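Local coordinates for putative CRISPR-associated endoribonuclease-like protein Cas6 (Pyrococcus furiosus, PDB 3UFC) that probably binds CRISPR RNA as a paralogue of the Cas6 endoribonucleases that serve prokaryotic antiviral immunity, at residues 13-21 / 64-73. Residues are numbered along the deposited sequence; the frame is centred on the assembly and turned at random.
Sequences QDNPVIPFN and IIPEKGIKIL
An antiparallel strand pairing, Val17-Ile18 against Gly69-Ile72, forms the edge of a small three-stranded sheet of the N-terminal, ferredoxin-like half, packed against strands of its five-stranded sheet; the hairpin partner 62-65 lies on the far side of 69-72. Three backbone hydrogen bonds fix the register: Ile72 N to Pro16 O (2.9 Å), Ile18 N to Ile70 O (2.9 Å) and Ile70 N to Ile18 O (2.7 Å). Ile18 and Ile70 thus make the hydrogen-bonded pair, Val17 and Lys71 the neighbouring non-hydrogen-bonded one.

The inner face is apolar. Ile72 CD1 lies 3.8 Å from Pro16 CG and also meets Ile18 CG2, the two isoleucine side chains crossing at about a right angle; Val107 and Phe109 of strand 107-116 continue this core. On the other face, chi1 of -179° sets Val17 CG2 anti to the carbonyl carbon, beside the backbone N, where it meets Ile65 CD1 at 3.8 Å. Beyond it, one water joins Asn15 OD1 to Lys71 NZ, at the end of an extended lysine chain.

In a classic beta bulge two residues, Lys68 and Gly69, stand opposite the single Ile65, whose N and O pair with Gly69 O and N, and Phe20 closes over it. Ile64 CG2 lies 3.7 Å from Phe20 CE2 at the ring's edge, while a CH-pi contact covers one face: Gly69 CA sits 3.4 Å from the Phe20 ring centroid, 19° off the normal.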
loop_
_atom_site.group_PDB
_atom_site.type_symbol
_atom_site.label_atom_id
_atom_site.label_comp_id
_atom_site.label_asym_id
_atom_site.label_seq_id
_atom_site.Cartn_x
_atom_site.Cartn_y
_atom_site.Cartn_z
ATOM N N GLN A 13 -24.013 -7.683 1.785
ATOM C CA GLN A 13 -25.090 -6.920 2.401
ATOM C C GLN A 13 -25.201 -5.563 1.707
ATOM O O GLN A 13 -24.245 -5.101 1.087
ATOM C CB GLN A 13 -24.810 -6.729 3.898
ATOM C CG GLN A 13 -24.566 -8.036 4.664
ATOM C CD GLN A 13 -23.141 -8.564 4.517
ATOM O OE1 GLN A 13 -22.378 -8.110 3.662
ATOM N NE2 GLN A 13 -22.784 -9.538 5.351
ATOM N N ASP A 14 -26.366 -4.928 1.802
ATOM C CA ASP A 14 -26.577 -3.630 1.166
ATOM C C ASP A 14 -26.253 -2.469 2.103
ATOM O O ASP A 14 -26.518 -2.536 3.303
ATOM C CB ASP A 14 -28.026 -3.501 0.685
ATOM C CG ASP A 14 -28.429 -4.617 -0.262
ATOM O OD1 ASP A 14 -28.615 -5.764 0.207
ATOM O OD2 ASP A 14 -28.553 -4.345 -1.476
ATOM N N ASN A 15 -25.682 -1.406 1.544
ATOM C CA ASN A 15 -25.314 -0.225 2.323
ATOM C C ASN A 15 -24.631 -0.598 3.639
ATOM O O ASN A 15 -24.963 -0.059 4.693
ATOM C CB ASN A 15 -26.558 0.619 2.618
ATOM C CG ASN A 15 -27.125 1.280 1.376
ATOM O OD1 ASN A 15 -28.198 1.881 1.416
ATOM N ND2 ASN A 15 -26.403 1.178 0.266
ATOM N N PRO A 16 -23.661 -1.524 3.592
ATOM C CA PRO A 16 -22.972 -1.925 4.820
ATOM C C PRO A 16 -22.021 -0.848 5.332
ATOM O O PRO A 16 -21.663 0.082 4.608
ATOM C CB PRO A 16 -22.232 -3.186 4.392
ATOM C CG PRO A 16 -21.823 -2.842 3.002
ATOM C CD PRO A 16 -23.083 -2.216 2.425
ATOM N N VAL A 17 -21.628 -0.979 6.592
ATOM C CA VAL A 17 -20.698 -0.045 7.203
ATOM C C VAL A 17 -19.489 -0.863 7.637
ATOM O O VAL A 17 -19.609 -1.760 8.468
ATOM C CB VAL A 17 -21.310 0.651 8.441
ATOM C CG1 VAL A 17 -20.312 1.640 9.028
ATOM C CG2 VAL A 17 -22.593 1.372 8.052
ATOM N N ILE A 18 -18.334 -0.574 7.052
ATOM C CA ILE A 18 -17.119 -1.298 7.405
ATOM C C ILE A 18 -16.282 -0.442 8.347
ATOM O O ILE A 18 -16.336 0.785 8.294
ATOM C CB ILE A 18 -16.249 -1.619 6.160
ATOM C CG1 ILE A 18 -15.780 -0.320 5.498
ATOM C CG2 ILE A 18 -17.032 -2.479 5.187
ATOM C CD1 ILE A 18 -14.807 -0.525 4.336
ATOM N N PRO A 19 -15.507 -1.079 9.229
ATOM C CA PRO A 19 -14.674 -0.305 10.155
ATOM C C PRO A 19 -13.573 0.409 9.370
ATOM O O PRO A 19 -13.228 -0.012 8.262
ATOM C CB PRO A 19 -14.131 -1.373 11.101
ATOM C CG PRO A 19 -14.062 -2.596 10.225
ATOM C CD PRO A 19 -15.368 -2.526 9.468
ATOM N N PHE A 20 -13.032 1.490 9.926
ATOM C CA PHE A 20 -11.973 2.230 9.242
ATOM C C PHE A 20 -10.639 1.480 9.238
ATOM O O PHE A 20 -9.907 1.514 8.251
ATOM C CB PHE A 20 -11.693 3.590 9.904
ATOM C CG PHE A 20 -12.893 4.470 10.082
ATOM C CD1 PHE A 20 -13.573 4.502 11.300
ATOM C CD2 PHE A 20 -13.297 5.334 9.069
ATOM C CE1 PHE A 20 -14.630 5.387 11.512
ATOM C CE2 PHE A 20 -14.355 6.224 9.268
ATOM C CZ PHE A 20 -15.020 6.251 10.492
ATOM N N ASN A 21 -10.329 0.820 10.352
ATOM C CA ASN A 21 -9.051 0.121 10.530
ATOM C C ASN A 21 -9.034 -1.363 10.172
ATOM O O ASN A 21 -8.870 -2.214 11.046
ATOM C CB ASN A 21 -8.606 0.298 11.986
ATOM C CG ASN A 21 -8.737 1.733 12.460
ATOM O OD1 ASN A 21 -8.002 2.616 12.020
ATOM N ND2 ASN A 21 -9.690 1.976 13.354
ATOM N N ILE A 64 -18.640 8.826 5.631
ATOM C CA ILE A 64 -17.946 8.600 6.892
ATOM C C ILE A 64 -18.915 8.754 8.060
ATOM O O ILE A 64 -19.494 9.822 8.261
ATOM C CB ILE A 64 -16.784 9.601 7.090
ATOM C CG1 ILE A 64 -15.753 9.446 5.968
ATOM C CG2 ILE A 64 -16.132 9.379 8.448
ATOM C CD1 ILE A 64 -15.097 8.083 5.914
ATOM N N ILE A 65 -19.091 7.680 8.820
ATOM C CA ILE A 65 -19.975 7.698 9.977
ATOM C C ILE A 65 -19.105 7.689 11.229
ATOM O O ILE A 65 -18.637 6.635 11.661
ATOM C CB ILE A 65 -20.892 6.461 10.010
ATOM C CG1 ILE A 65 -21.684 6.362 8.707
ATOM C CG2 ILE A 65 -21.846 6.556 11.190
ATOM C CD1 ILE A 65 -22.564 5.131 8.622
ATOM N N PRO A 66 -18.872 8.869 11.825
ATOM C CA PRO A 66 -18.051 8.984 13.034
ATOM C C PRO A 66 -18.374 7.910 14.070
ATOM O O PRO A 66 -19.540 7.677 14.395
ATOM C CB PRO A 66 -18.374 10.390 13.528
ATOM C CG PRO A 66 -18.566 11.139 12.245
ATOM C CD PRO A 66 -19.419 10.182 11.436
ATOM N N GLU A 67 -17.334 7.252 14.572
ATOM C CA GLU A 67 -17.489 6.203 15.572
ATOM C C GLU A 67 -18.274 4.994 15.072
ATOM O O GLU A 67 -19.006 4.361 15.835
ATOM C CB GLU A 67 -18.158 6.771 16.825
ATOM C CG GLU A 67 -17.281 7.739 17.600
ATOM C CD GLU A 67 -17.989 8.332 18.794
ATOM O OE1 GLU A 67 -18.540 7.555 19.603
ATOM O OE2 GLU A 67 -17.992 9.574 18.926
ATOM N N LYS A 68 -18.117 4.676 13.791
ATOM C CA LYS A 68 -18.800 3.533 13.194
ATOM C C LYS A 68 -17.983 2.944 12.049
ATOM O O LYS A 68 -17.774 1.732 11.984
ATOM C CB LYS A 68 -20.183 3.942 12.681
ATOM C CG LYS A 68 -21.194 4.231 13.778
ATOM C CD LYS A 68 -21.451 2.995 14.629
ATOM C CE LYS A 68 -22.441 3.286 15.748
ATOM N NZ LYS A 68 -22.702 2.079 16.588
ATOM N N GLY A 69 -17.524 3.806 11.149
ATOM C CA GLY A 69 -16.736 3.338 10.026
ATOM C C GLY A 69 -17.095 4.015 8.718
ATOM O O GLY A 69 -17.509 5.174 8.692
ATOM N N ILE A 70 -16.936 3.281 7.624
ATOM C CA ILE A 70 -17.234 3.804 6.298
ATOM C C ILE A 70 -18.513 3.162 5.772
ATOM O O ILE A 70 -18.613 1.937 5.698
ATOM C CB ILE A 70 -16.085 3.495 5.310
ATOM C CG1 ILE A 70 -14.749 3.952 5.902
ATOM C CG2 ILE A 70 -16.333 4.199 3.988
ATOM C CD1 ILE A 70 -13.538 3.538 5.082
ATOM N N LYS A 71 -19.493 3.988 5.423
ATOM C CA LYS A 71 -20.754 3.479 4.895
ATOM C C LYS A 71 -20.663 3.408 3.377
ATOM O O LYS A 71 -20.490 4.424 2.704
ATOM C CB LYS A 71 -21.918 4.382 5.303
ATOM C CG LYS A 71 -23.274 3.857 4.857
ATOM C CD LYS A 71 -24.399 4.785 5.286
ATOM C CE LYS A 71 -25.753 4.252 4.846
ATOM N NZ LYS A 71 -26.867 5.135 5.300
ATOM N N ILE A 72 -20.772 2.194 2.849
ATOM C CA ILE A 72 -20.692 1.956 1.411
ATOM C C ILE A 72 -22.017 2.276 0.722
ATOM O O ILE A 72 -23.030 1.630 0.981
ATOM C CB ILE A 72 -20.317 0.488 1.135
ATOM C CG1 ILE A 72 -18.950 0.189 1.754
ATOM C CG2 ILE A 72 -20.308 0.220 -0.365
ATOM C CD1 ILE A 72 -18.563 -1.266 1.726
ATOM N N LEU A 73 -22.001 3.270 -0.160
ATOM C CA LEU A 73 -23.202 3.680 -0.879
ATOM C C LEU A 73 -23.127 3.313 -2.358
ATOM O O LEU A 73 -23.807 3.920 -3.187
ATOM C CB LEU A 73 -23.401 5.193 -0.748
ATOM C CG LEU A 73 -23.463 5.791 0.661
ATOM C CD1 LEU A 73 -23.549 7.302 0.555
ATOM C CD2 LEU A 73 -24.655 5.234 1.419
HETATM O O HOH W 1 -29.096 4.083 3.162
#